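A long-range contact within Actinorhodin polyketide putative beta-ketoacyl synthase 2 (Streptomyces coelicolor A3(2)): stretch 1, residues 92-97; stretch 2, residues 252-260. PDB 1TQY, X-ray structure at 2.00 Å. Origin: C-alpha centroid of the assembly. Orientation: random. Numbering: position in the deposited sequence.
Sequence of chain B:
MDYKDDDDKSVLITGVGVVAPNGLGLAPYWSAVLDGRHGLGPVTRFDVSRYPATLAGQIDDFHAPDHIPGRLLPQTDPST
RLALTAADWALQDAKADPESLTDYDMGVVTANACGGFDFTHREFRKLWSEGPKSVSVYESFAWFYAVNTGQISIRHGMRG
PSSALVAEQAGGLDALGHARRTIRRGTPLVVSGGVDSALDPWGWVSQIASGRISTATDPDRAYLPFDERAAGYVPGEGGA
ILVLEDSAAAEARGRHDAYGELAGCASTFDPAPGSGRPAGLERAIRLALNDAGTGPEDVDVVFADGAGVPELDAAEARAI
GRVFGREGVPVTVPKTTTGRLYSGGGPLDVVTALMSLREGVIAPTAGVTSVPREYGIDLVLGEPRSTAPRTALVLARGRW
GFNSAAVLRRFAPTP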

# COMPACT_ATOMS: atom_id res chain seq x y z
N GLN B 92 -10.79 -3.82 -22.20
CA GLN B 92 -11.50 -4.08 -23.44
C GLN B 92 -12.86 -4.73 -23.20
O GLN B 92 -13.73 -4.67 -24.06
CB GLN B 92 -10.64 -4.91 -24.41
CG GLN B 92 -10.23 -6.26 -23.92
CD GLN B 92 -9.18 -6.90 -24.83
OE1 GLN B 92 -9.41 -7.96 -25.42
NE2 GLN B 92 -8.03 -6.25 -24.95
N ASP B 93 -13.04 -5.33 -22.03
CA ASP B 93 -14.32 -5.95 -21.69
C ASP B 93 -15.33 -4.81 -21.52
O ASP B 93 -16.51 -4.93 -21.83
CB ASP B 93 -14.21 -6.73 -20.37
CG ASP B 93 -15.53 -7.36 -19.95
OD1 ASP B 93 -15.77 -7.44 -18.72
OD2 ASP B 93 -16.32 -7.80 -20.81
N ALA B 94 -14.82 -3.69 -21.02
CA ALA B 94 -15.63 -2.50 -20.79
C ALA B 94 -15.68 -1.63 -22.04
O ALA B 94 -16.31 -0.57 -22.04
CB ALA B 94 -15.06 -1.69 -19.63
N LYS B 95 -15.00 -2.05 -23.09
CA LYS B 95 -14.97 -1.27 -24.31
C LYS B 95 -14.46 0.13 -24.00
O LYS B 95 -15.03 1.12 -24.45
CB LYS B 95 -16.38 -1.16 -24.91
CG LYS B 95 -16.70 -2.20 -25.97
CD LYS B 95 -16.53 -3.60 -25.44
CE LYS B 95 -16.57 -4.61 -26.58
NZ LYS B 95 -17.82 -4.46 -27.38
N ALA B 96 -13.40 0.22 -23.20
CA ALA B 96 -12.83 1.51 -22.84
C ALA B 96 -11.47 1.67 -23.51
O ALA B 96 -10.62 0.79 -23.41
CB ALA B 96 -12.68 1.62 -21.32
N ASP B 97 -11.28 2.79 -24.19
CA ASP B 97 -10.02 3.05 -24.88
C ASP B 97 -9.24 4.16 -24.18
O ASP B 97 -9.55 5.33 -24.34
CB ASP B 97 -10.30 3.47 -26.33
CG ASP B 97 -9.03 3.78 -27.10
OD1 ASP B 97 -9.14 4.26 -28.25
OD2 ASP B 97 -7.92 3.54 -26.56
N ALA B 252 -22.38 8.48 -20.76
CA ALA B 252 -21.94 9.52 -21.68
C ALA B 252 -20.88 8.94 -22.62
O ALA B 252 -20.78 9.34 -23.79
CB ALA B 252 -21.35 10.69 -20.90
N ARG B 253 -20.11 7.99 -22.11
CA ARG B 253 -19.04 7.33 -22.86
C ARG B 253 -19.65 6.38 -23.90
O ARG B 253 -18.98 5.99 -24.86
CB ARG B 253 -18.15 6.54 -21.88
CG ARG B 253 -17.04 5.72 -22.50
CD ARG B 253 -15.96 5.39 -21.47
NE ARG B 253 -16.32 4.31 -20.56
CZ ARG B 253 -16.44 3.04 -20.93
NH1 ARG B 253 -16.22 2.70 -22.19
NH2 ARG B 253 -16.76 2.10 -20.04
N GLY B 254 -20.92 6.04 -23.70
CA GLY B 254 -21.59 5.13 -24.62
C GLY B 254 -21.64 3.73 -24.05
O GLY B 254 -22.09 2.79 -24.72
N ARG B 255 -21.18 3.59 -22.81
CA ARG B 255 -21.17 2.31 -22.11
C ARG B 255 -22.42 2.25 -21.24
O ARG B 255 -22.43 2.77 -20.13
CB ARG B 255 -19.91 2.20 -21.24
CG ARG B 255 -19.80 0.91 -20.43
CD ARG B 255 -19.63 -0.30 -21.34
NE ARG B 255 -19.53 -1.55 -20.59
CZ ARG B 255 -19.37 -2.74 -21.15
NH1 ARG B 255 -19.29 -2.85 -22.46
NH2 ARG B 255 -19.29 -3.83 -20.39
N HIS B 256 -23.47 1.62 -21.76
CA HIS B 256 -24.73 1.50 -21.04
C HIS B 256 -24.88 0.12 -20.42
O HIS B 256 -25.89 -0.19 -19.77
CB HIS B 256 -25.92 1.75 -21.97
CG HIS B 256 -25.84 3.04 -22.72
ND1 HIS B 256 -24.94 3.25 -23.74
CD2 HIS B 256 -26.52 4.20 -22.56
CE1 HIS B 256 -25.08 4.49 -24.20
NE2 HIS B 256 -26.02 5.08 -23.50
N ASP B 257 -23.88 -0.73 -20.62
CA ASP B 257 -23.94 -2.07 -20.08
C ASP B 257 -22.86 -2.24 -19.01
O ASP B 257 -21.71 -1.82 -19.20
CB ASP B 257 -23.76 -3.08 -21.22
CG ASP B 257 -24.03 -4.50 -20.79
OD1 ASP B 257 -24.99 -4.72 -20.01
OD2 ASP B 257 -23.28 -5.40 -21.24
N ALA B 258 -23.23 -2.82 -17.87
CA ALA B 258 -22.29 -3.04 -16.78
C ALA B 258 -22.60 -4.33 -16.03
O ALA B 258 -23.58 -5.01 -16.33
CB ALA B 258 -22.29 -1.85 -15.83
N TYR B 259 -21.77 -4.67 -15.05
CA TYR B 259 -21.96 -5.88 -14.26
C TYR B 259 -22.77 -5.61 -13.01
O TYR B 259 -23.51 -6.48 -12.54
CB TYR B 259 -20.59 -6.45 -13.88
CG TYR B 259 -19.83 -7.05 -15.03
CD1 TYR B 259 -19.87 -8.42 -15.28
CD2 TYR B 259 -19.06 -6.25 -15.88
CE1 TYR B 259 -19.17 -8.98 -16.34
CE2 TYR B 259 -18.35 -6.81 -16.94
CZ TYR B 259 -18.41 -8.17 -17.17
OH TYR B 259 -17.71 -8.73 -18.20
N GLY B 260 -22.62 -4.42 -12.46
CA GLY B 260 -23.35 -4.08 -11.26
C GLY B 260 -22.82 -2.80 -10.67
O GLY B 260 -21.95 -2.14 -11.25

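Two helix ends meet here, and three long side chains of the second stretch, Arg253, Arg255 and Tyr259, do most of the reaching. The backbones stay well apart: even the closest pair of alpha carbons, Ala94 CA and Arg255 CA, lies 7.5 Å apart. A modest 294 Å² of surface is buried, counting both sides.

The first helix finishes in a Schellman motif, with Lys95 leaving helical geometry at a positive phi of 56°. A helix end leaves carbonyl oxygens without their usual helical partners, and arginine, with several N-H donors on a flat group, is well suited to meet them. Arg253 points its CA-to-CB bond toward the first stretch and holds chi1 and chi2 both t, so that the chain runs out extended; chi3 in p and chi4 at 70° then turn the guanidinium. The group thereby presents its edge to Ala94 O, which accepts a hydrogen bond from Arg253 NH1 at 3.3 Å and a weak one from Arg253 NH2 at 3.4 Å. Lys95 O also lies near the plane of the group, 3.0 Å from Arg253 NH1. Over one face sits the methyl of Ala96, its CB 3.8 Å from Arg253 NH1, a small apolar group that can rest against the flat surface.

Arg255 also starts toward the first stretch, but by a different path: chi1 is t, chi2 is p, and chi3 is t again, giving one bend in an otherwise extended chain, and chi4, at -179°, adds no second turn of the kind seen in Arg253. Its guanidinium passes with one face under Ala94 O, and that oxygen is 3.4 Å from Arg255 CD. The end of the side chain reaches on to Asp93, where Arg255 NH2 lies 3.3 Å from Asp93 O. Lys95 contributes mainly aliphatic carbon here, with its CD 4.1 Å from Arg255 NH1; although its CA-to-CB bond points toward the second stretch, the end of the side chain leads away.

The third anchor is Tyr259. With chi1 in m and chi2 at -96°, its ring extends from a buried position so that the hydroxyl gives a very short hydrogen bond, 2.4 Å from Tyr259 OH to Asp93 OD1. Asp93 leaves its backbone sideways, yet its t chi1 brings the carboxylate nearer, at the edge of the ring. A rigid phenol suits this role, carrying a polar group on an apolar ring.

Ala94 is buried; its O meets both arginines, while its short side chain comes no nearer than 4.2 Å, from Ala94 CB to Arg253 NH2. Gly254 is the first residue to leave helical geometry after the second helix, in a Schellman motif of its own; at phi 101° a beta carbon would jam against the preceding carbonyl oxygen.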